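Local coordinates for protein GCN5-related N-acetyltransferase (Brucella melitensis biovar Abortus 2308, PDB 3TCV) that probably transfers an acetyl group from acetyl-CoA to an amine, perhaps the N-terminal amine of a protein, as a GCN5-related N-acetyltransferase, at residues Y164-H169 with R177-F182. Residues are numbered along the deposited sequence; the frame is centred on the assembly and turned at random.
Sequences YEWECH and RAAERF
The indole of Trp-166 meets one side of the helix through Ala-178, Ala-179 and Phe-182, and this single strand residue makes every contact between 164-169 and 177-182. A CH-pi contact carries the middle of it: the methyl CB of Ala-179 sits over one indole face, 3.5 Å from the centroid of the five-membered ring of Trp-166 and 9° off its normal. CB of Trp-166 already points toward the helix, and chi1 of -177°, which sets CG opposite the backbone N, carries the ring on to it.

The benzo end of the indole makes an oblique aromatic pair. CZ3 of Trp-166 lies 3.7 Å from CD2 of Phe-182, and the six-membered ring of Trp-166 and the ring of Phe-182 are inclined at 54°, with centroids 5.7 Å apart. More loosely, CB of Ala-178 packs 4.1 Å from CZ2 of Trp-166.

NE1 of Trp-166 hydrogen-bonds OG of Ser-175, in the first turn of helix 173-182, a bond that with the methyl over the face helps fix the ring's rotation. Phe-182 also touches Thr-145 and Gln-148 of helix 142-158.

Strand 164-169 and helix 177-182 run nearly antiparallel, at 158°; their axes approach to 9.4 Å. Helix 173-182 thus folds back over the strand it follows and leads to strand 185-196; strand 199-209 fits between the two strands, so the crossover skips one place in the sheet, as in the C-terminal half of the GNAT fold.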
loop_
_atom_site.group_PDB
_atom_site.type_symbol
_atom_site.label_atom_id
_atom_site.label_comp_id
_atom_site.label_asym_id
_atom_site.label_seq_id
_atom_site.Cartn_x
_atom_site.Cartn_y
_atom_site.Cartn_z
ATOM N N TYR B 164 -2.973 -4.745 -11.404
ATOM C CA TYR B 164 -1.551 -4.598 -11.758
ATOM C C TYR B 164 -1.168 -3.139 -11.520
ATOM O O TYR B 164 -1.802 -2.223 -12.054
ATOM C CB TYR B 164 -1.402 -4.991 -13.220
ATOM C CG TYR B 164 -0.022 -4.952 -13.824
ATOM C CD1 TYR B 164 1.037 -5.646 -13.264
ATOM C CD2 TYR B 164 0.210 -4.251 -14.998
ATOM C CE1 TYR B 164 2.279 -5.628 -13.875
ATOM C CE2 TYR B 164 1.445 -4.233 -15.618
ATOM C CZ TYR B 164 2.482 -4.928 -15.041
ATOM O OH TYR B 164 3.720 -4.923 -15.646
ATOM N N GLU B 165 -0.206 -2.923 -10.628
ATOM C CA GLU B 165 0.049 -1.592 -10.110
ATOM C C GLU B 165 1.325 -0.961 -10.630
ATOM O O GLU B 165 2.328 -1.657 -10.886
ATOM C CB GLU B 165 0.158 -1.631 -8.576
ATOM C CG GLU B 165 -1.074 -2.104 -7.836
ATOM C CD GLU B 165 -0.843 -2.376 -6.369
ATOM O OE1 GLU B 165 -1.788 -2.119 -5.616
ATOM O OE2 GLU B 165 0.253 -2.885 -5.970
ATOM N N TRP B 166 1.296 0.369 -10.676
ATOM C CA TRP B 166 2.458 1.233 -10.915
ATOM C C TRP B 166 2.463 2.300 -9.843
ATOM O O TRP B 166 1.438 2.888 -9.547
ATOM C CB TRP B 166 2.323 1.875 -12.280
ATOM C CG TRP B 166 3.466 2.749 -12.734
ATOM C CD1 TRP B 166 3.814 4.018 -12.291
ATOM C CD2 TRP B 166 4.386 2.463 -13.843
ATOM N NE1 TRP B 166 4.901 4.503 -13.006
ATOM C CE2 TRP B 166 5.292 3.601 -13.935
ATOM C CE3 TRP B 166 4.587 1.374 -14.695
ATOM C CZ2 TRP B 166 6.323 3.645 -14.882
ATOM C CZ3 TRP B 166 5.623 1.440 -15.630
ATOM C CH2 TRP B 166 6.464 2.549 -15.724
ATOM N N GLU B 167 3.603 2.521 -9.194
ATOM C CA GLU B 167 3.735 3.634 -8.243
ATOM C C GLU B 167 5.068 4.314 -8.499
ATOM O O GLU B 167 6.075 3.659 -8.871
ATOM C CB GLU B 167 3.628 3.182 -6.771
ATOM C CG GLU B 167 4.424 1.929 -6.425
ATOM C CD GLU B 167 4.879 1.819 -4.980
ATOM O OE1 GLU B 167 5.099 0.654 -4.541
ATOM O OE2 GLU B 167 5.064 2.850 -4.290
ATOM N N CYS B 168 5.063 5.614 -8.335
ATOM C CA CYS B 168 6.250 6.429 -8.486
ATOM C C CYS B 168 6.131 7.696 -7.638
ATOM O O CYS B 168 5.066 8.025 -7.126
ATOM C CB CYS B 168 6.436 6.813 -9.972
ATOM S SG CYS B 168 5.097 7.805 -10.685
ATOM N N HIS B 169 7.255 8.381 -7.458
ATOM C CA HIS B 169 7.266 9.696 -6.849
ATOM C C HIS B 169 6.334 10.561 -7.645
ATOM O O HIS B 169 6.386 10.577 -8.907
ATOM C CB HIS B 169 8.707 10.237 -6.880
ATOM C CG HIS B 169 9.014 11.310 -5.859
ATOM N ND1 HIS B 169 8.349 12.466 -5.803
ATOM C CD2 HIS B 169 10.005 11.380 -4.880
ATOM C CE1 HIS B 169 8.859 13.235 -4.819
ATOM N NE2 HIS B 169 9.874 12.572 -4.261
ATOM N N ARG B 177 3.996 10.034 -16.604
ATOM C CA ARG B 177 3.589 10.070 -18.013
ATOM C C ARG B 177 3.782 8.691 -18.654
ATOM O O ARG B 177 2.972 8.294 -19.499
ATOM C CB ARG B 177 4.351 11.179 -18.746
ATOM C CG ARG B 177 3.884 12.580 -18.347
ATOM C CD ARG B 177 4.560 13.655 -19.194
ATOM N NE ARG B 177 6.007 13.750 -18.987
ATOM C CZ ARG B 177 6.599 14.521 -18.063
ATOM N NH1 ARG B 177 5.880 15.256 -17.217
ATOM N NH2 ARG B 177 7.920 14.536 -17.970
ATOM N N ALA B 178 4.790 7.939 -18.219
ATOM C CA ALA B 178 5.011 6.575 -18.715
ATOM C C ALA B 178 3.847 5.672 -18.314
ATOM O O ALA B 178 3.321 4.920 -19.149
ATOM C CB ALA B 178 6.328 5.988 -18.192
ATOM N N ALA B 179 3.432 5.771 -17.048
ATOM C CA ALA B 179 2.308 4.977 -16.543
ATOM C C ALA B 179 1.049 5.302 -17.356
ATOM O O ALA B 179 0.337 4.398 -17.781
ATOM C CB ALA B 179 2.085 5.251 -15.037
ATOM N N GLU B 180 0.792 6.588 -17.583
ATOM C CA GLU B 180 -0.397 7.007 -18.329
ATOM C C GLU B 180 -0.344 6.482 -19.777
ATOM O O GLU B 180 -1.355 5.973 -20.303
ATOM C CB GLU B 180 -0.546 8.539 -18.353
ATOM C CG GLU B 180 -0.748 9.175 -16.981
ATOM C CD GLU B 180 -2.145 9.023 -16.376
ATOM O OE1 GLU B 180 -2.973 8.170 -16.811
ATOM O OE2 GLU B 180 -2.414 9.764 -15.407
ATOM N N ARG B 181 0.819 6.604 -20.400
ATOM C CA ARG B 181 1.024 6.118 -21.777
ATOM C C ARG B 181 0.786 4.610 -21.852
ATOM O O ARG B 181 0.170 4.109 -22.799
ATOM C CB ARG B 181 2.452 6.439 -22.268
ATOM C CG ARG B 181 2.836 5.700 -23.559
ATOM C CD ARG B 181 4.143 6.183 -24.190
ATOM N NE ARG B 181 4.525 5.345 -25.341
ATOM C CZ ARG B 181 5.081 4.138 -25.277
ATOM N NH1 ARG B 181 5.330 3.537 -24.109
ATOM N NH2 ARG B 181 5.332 3.494 -26.410
ATOM N N PHE B 182 1.264 3.883 -20.844
ATOM C CA PHE B 182 1.140 2.439 -20.787
ATOM C C PHE B 182 -0.314 1.994 -20.550
ATOM O O PHE B 182 -0.626 0.804 -20.657
ATOM C CB PHE B 182 2.054 1.856 -19.697
ATOM C CG PHE B 182 3.518 1.737 -20.076
ATOM C CD1 PHE B 182 3.921 1.332 -21.334
ATOM C CD2 PHE B 182 4.509 1.996 -19.129
ATOM C CE1 PHE B 182 5.267 1.181 -21.639
ATOM C CE2 PHE B 182 5.871 1.878 -19.449
ATOM C CZ PHE B 182 6.249 1.476 -20.710
#